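Local structure of Thiol:disulfide interchange protein DsbA (Pseudomonas aeruginosa, 4ZL8) at residues I27-L32 with Y181-E186. The protein probably introduces disulfide bonds into other proteins of the periplasm by handing over its own redox-active disulfide. The protein carries 1 engineered substitution. Sequence-based numbering, arbitrary orientation. Where two conformers were deposited one is given.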
loop_
_atom_site.group_PDB
_atom_site.type_symbol
_atom_site.label_atom_id
_atom_site.label_comp_id
_atom_site.label_asym_id
_atom_site.label_seq_id
_atom_site.Cartn_x
_atom_site.Cartn_y
_atom_site.Cartn_z
ATOM N N ILE A 27 -1.423 -15.744 -1.675
ATOM C CA ILE A 27 -0.240 -15.135 -2.231
ATOM C C ILE A 27 -0.373 -13.631 -2.080
ATOM O O ILE A 27 -1.275 -13.018 -2.651
ATOM C CB ILE A 27 -0.053 -15.514 -3.697
ATOM C CG1 ILE A 27 0.038 -17.036 -3.841
ATOM C CG2 ILE A 27 1.168 -14.810 -4.271
ATOM C CD1 ILE A 27 -0.161 -17.521 -5.257
ATOM N N GLU A 28 0.486 -13.048 -1.258
ATOM C CA GLU A 28 0.378 -11.626 -0.968
ATOM C C GLU A 28 0.966 -10.746 -2.077
ATOM O O GLU A 28 1.996 -11.069 -2.652
ATOM C CB GLU A 28 1.100 -11.332 0.345
ATOM C CG GLU A 28 0.654 -10.032 1.001
ATOM C CD GLU A 28 1.486 -9.663 2.220
ATOM O OE1 GLU A 28 2.723 -9.821 2.165
ATOM O OE2 GLU A 28 0.880 -9.251 3.231
ATOM N N VAL A 29 0.297 -9.624 -2.330
ATOM C CA VAL A 29 0.873 -8.567 -3.156
ATOM C C VAL A 29 0.740 -7.269 -2.386
ATOM O O VAL A 29 -0.375 -6.847 -2.089
ATOM C CB VAL A 29 0.147 -8.420 -4.493
ATOM C CG1 VAL A 29 0.764 -7.290 -5.306
ATOM C CG2 VAL A 29 0.184 -9.736 -5.277
ATOM N N VAL A 30 1.867 -6.668 -2.021
ATOM C CA VAL A 30 1.880 -5.404 -1.286
ATOM C C VAL A 30 2.369 -4.276 -2.178
ATOM O O VAL A 30 3.406 -4.407 -2.825
ATOM C CB VAL A 30 2.839 -5.506 -0.088
ATOM C CG1 VAL A 30 2.916 -4.162 0.641
ATOM C CG2 VAL A 30 2.410 -6.599 0.876
ATOM N N GLU A 31 1.592 -3.194 -2.230
ATOM C CA GLU A 31 2.102 -1.942 -2.778
ATOM C C GLU A 31 2.412 -1.025 -1.607
ATOM O O GLU A 31 1.499 -0.611 -0.887
ATOM C CB GLU A 31 1.096 -1.255 -3.709
ATOM C CG GLU A 31 1.713 -0.011 -4.337
ATOM C CD GLU A 31 0.741 1.029 -4.837
ATOM O OE1 GLU A 31 -0.464 0.980 -4.572
ATOM O OE2 GLU A 31 1.239 1.991 -5.483
ATOM N N LEU A 32 3.691 -0.738 -1.389
ATOM C CA LEU A 32 4.068 0.304 -0.422
ATOM C C LEU A 32 3.923 1.653 -1.111
ATOM O O LEU A 32 4.379 1.827 -2.253
ATOM C CB LEU A 32 5.483 0.103 0.114
ATOM C CG LEU A 32 5.652 -1.144 1.011
ATOM C CD1 LEU A 32 6.224 -2.253 0.188
ATOM C CD2 LEU A 32 6.550 -0.854 2.214
ATOM N N TYR A 181 3.872 -12.743 -13.005
ATOM C CA TYR A 181 4.879 -13.796 -13.124
ATOM C C TYR A 181 5.251 -14.361 -11.754
ATOM O O TYR A 181 5.310 -15.578 -11.560
ATOM C CB TYR A 181 6.097 -13.212 -13.830
ATOM C CG TYR A 181 7.326 -14.066 -13.898
ATOM C CD1 TYR A 181 7.573 -14.883 -14.998
ATOM C CD2 TYR A 181 8.276 -14.009 -12.891
ATOM C CE1 TYR A 181 8.732 -15.626 -15.078
ATOM C CE2 TYR A 181 9.429 -14.740 -12.956
ATOM C CZ TYR A 181 9.661 -15.544 -14.044
ATOM O OH TYR A 181 10.836 -16.264 -14.112
ATOM N N LEU A 182 5.484 -13.474 -10.793
ATOM C CA LEU A 182 5.893 -13.897 -9.459
ATOM C C LEU A 182 4.748 -14.561 -8.701
ATOM O O LEU A 182 4.953 -15.500 -7.920
ATOM C CB LEU A 182 6.496 -12.719 -8.689
ATOM C CG LEU A 182 7.801 -12.244 -9.322
ATOM C CD1 LEU A 182 8.178 -10.886 -8.688
ATOM C CD2 LEU A 182 8.932 -13.231 -9.199
ATOM N N ILE A 183 3.531 -14.106 -8.943
ATOM C CA ILE A 183 2.360 -14.781 -8.401
ATOM C C ILE A 183 2.291 -16.216 -8.928
ATOM O O ILE A 183 2.092 -17.159 -8.143
ATOM C CB ILE A 183 1.053 -14.027 -8.719
ATOM C CG1 ILE A 183 0.982 -12.703 -7.937
ATOM C CG2 ILE A 183 -0.154 -14.884 -8.405
ATOM C CD1 ILE A 183 -0.025 -11.751 -8.488
ATOM N N GLU A 184 2.478 -16.422 -10.228
ATOM C CA GLU A 184 2.496 -17.777 -10.770
ATOM C C GLU A 184 3.623 -18.622 -10.169
ATOM O O GLU A 184 3.446 -19.802 -9.907
ATOM C CB GLU A 184 2.613 -17.759 -12.297
ATOM C CG GLU A 184 1.399 -17.159 -13.020
ATOM C CD GLU A 184 0.142 -17.983 -12.952
ATOM O OE1 GLU A 184 0.148 -19.148 -12.492
ATOM O OE2 GLU A 184 -0.901 -17.440 -13.367
ATOM N N LYS A 185 4.771 -18.012 -9.943
ATOM C CA LYS A 185 5.906 -18.708 -9.347
ATOM C C LYS A 185 5.493 -19.260 -7.979
ATOM O O LYS A 185 5.759 -20.427 -7.648
ATOM C CB LYS A 185 7.087 -17.740 -9.231
ATOM C CG LYS A 185 8.342 -18.354 -8.639
ATOM C CD LYS A 185 9.495 -17.356 -8.666
ATOM C CE LYS A 185 10.782 -17.887 -8.031
ATOM N NZ LYS A 185 11.467 -18.915 -8.859
ATOM N N GLU A 186 4.835 -18.413 -7.196
ATOM C CA GLU A 186 4.454 -18.805 -5.860
ATOM C C GLU A 186 3.299 -19.815 -5.889
ATOM O O GLU A 186 3.243 -20.708 -5.043
ATOM C CB GLU A 186 4.095 -17.571 -5.042
ATOM C CG GLU A 186 5.277 -16.683 -4.720
ATOM C CD GLU A 186 6.313 -17.431 -3.946
ATOM O OE1 GLU A 186 7.333 -17.831 -4.527
ATOM O OE2 GLU A 186 6.069 -17.678 -2.754
#
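Ile183 is the first residue of segment 181-186 to reach strand 27-32, and it touches the strand at two places. Its CD1 meets CG2 of Val29 at 3.8 Å, with CG1 just behind at 4.1 Å from the same methyl, the two side chains crossing at about a right angle. The torsions separate the branches: with CG1 anti to the carbonyl carbon (chi1 -69°) and an extended chi2 of 163°, the longer arm runs out to Val29, while CG2 is left for Ile27, whose CD1 lies 4.1 Å away. That same Ile27 methyl comes closer still to the helix backbone, 3.7 Å from the carbonyl O of Ile183, a van der Waals contact of methyl against carbonyl oxygen.

This is the C-terminal helix of the thioredoxin fold, 172-188, packed against the start of strand 27-33, an interior strand flanked by 155-158 and 58-64, which leads towards the Cys37-Cys40 pair, probably the redox-active disulfide. The two segments run nearly antiparallel, at 156°, with axes 9.2 Å apart at closest approach. Trp50 of helix 38-52 and Met156 of the adjacent strand also touch Val29, continuing the apolar packing around it.

One turn after Ile183, Glu186 offers Ile27 its aliphatic root: CB sits 4.1 Å from CG2 of Ile27. Beyond CB the chain bends at its second torsion and carries the carboxylate away from the strand, where OE1 hydrogen-bonds the hydroxyl of Tyr162 and OE2 takes a salt bridge from Lys161 and a hydrogen bond from Asn159. With both oxygens engaged, this buried acid is probably stabilised as the carboxylate.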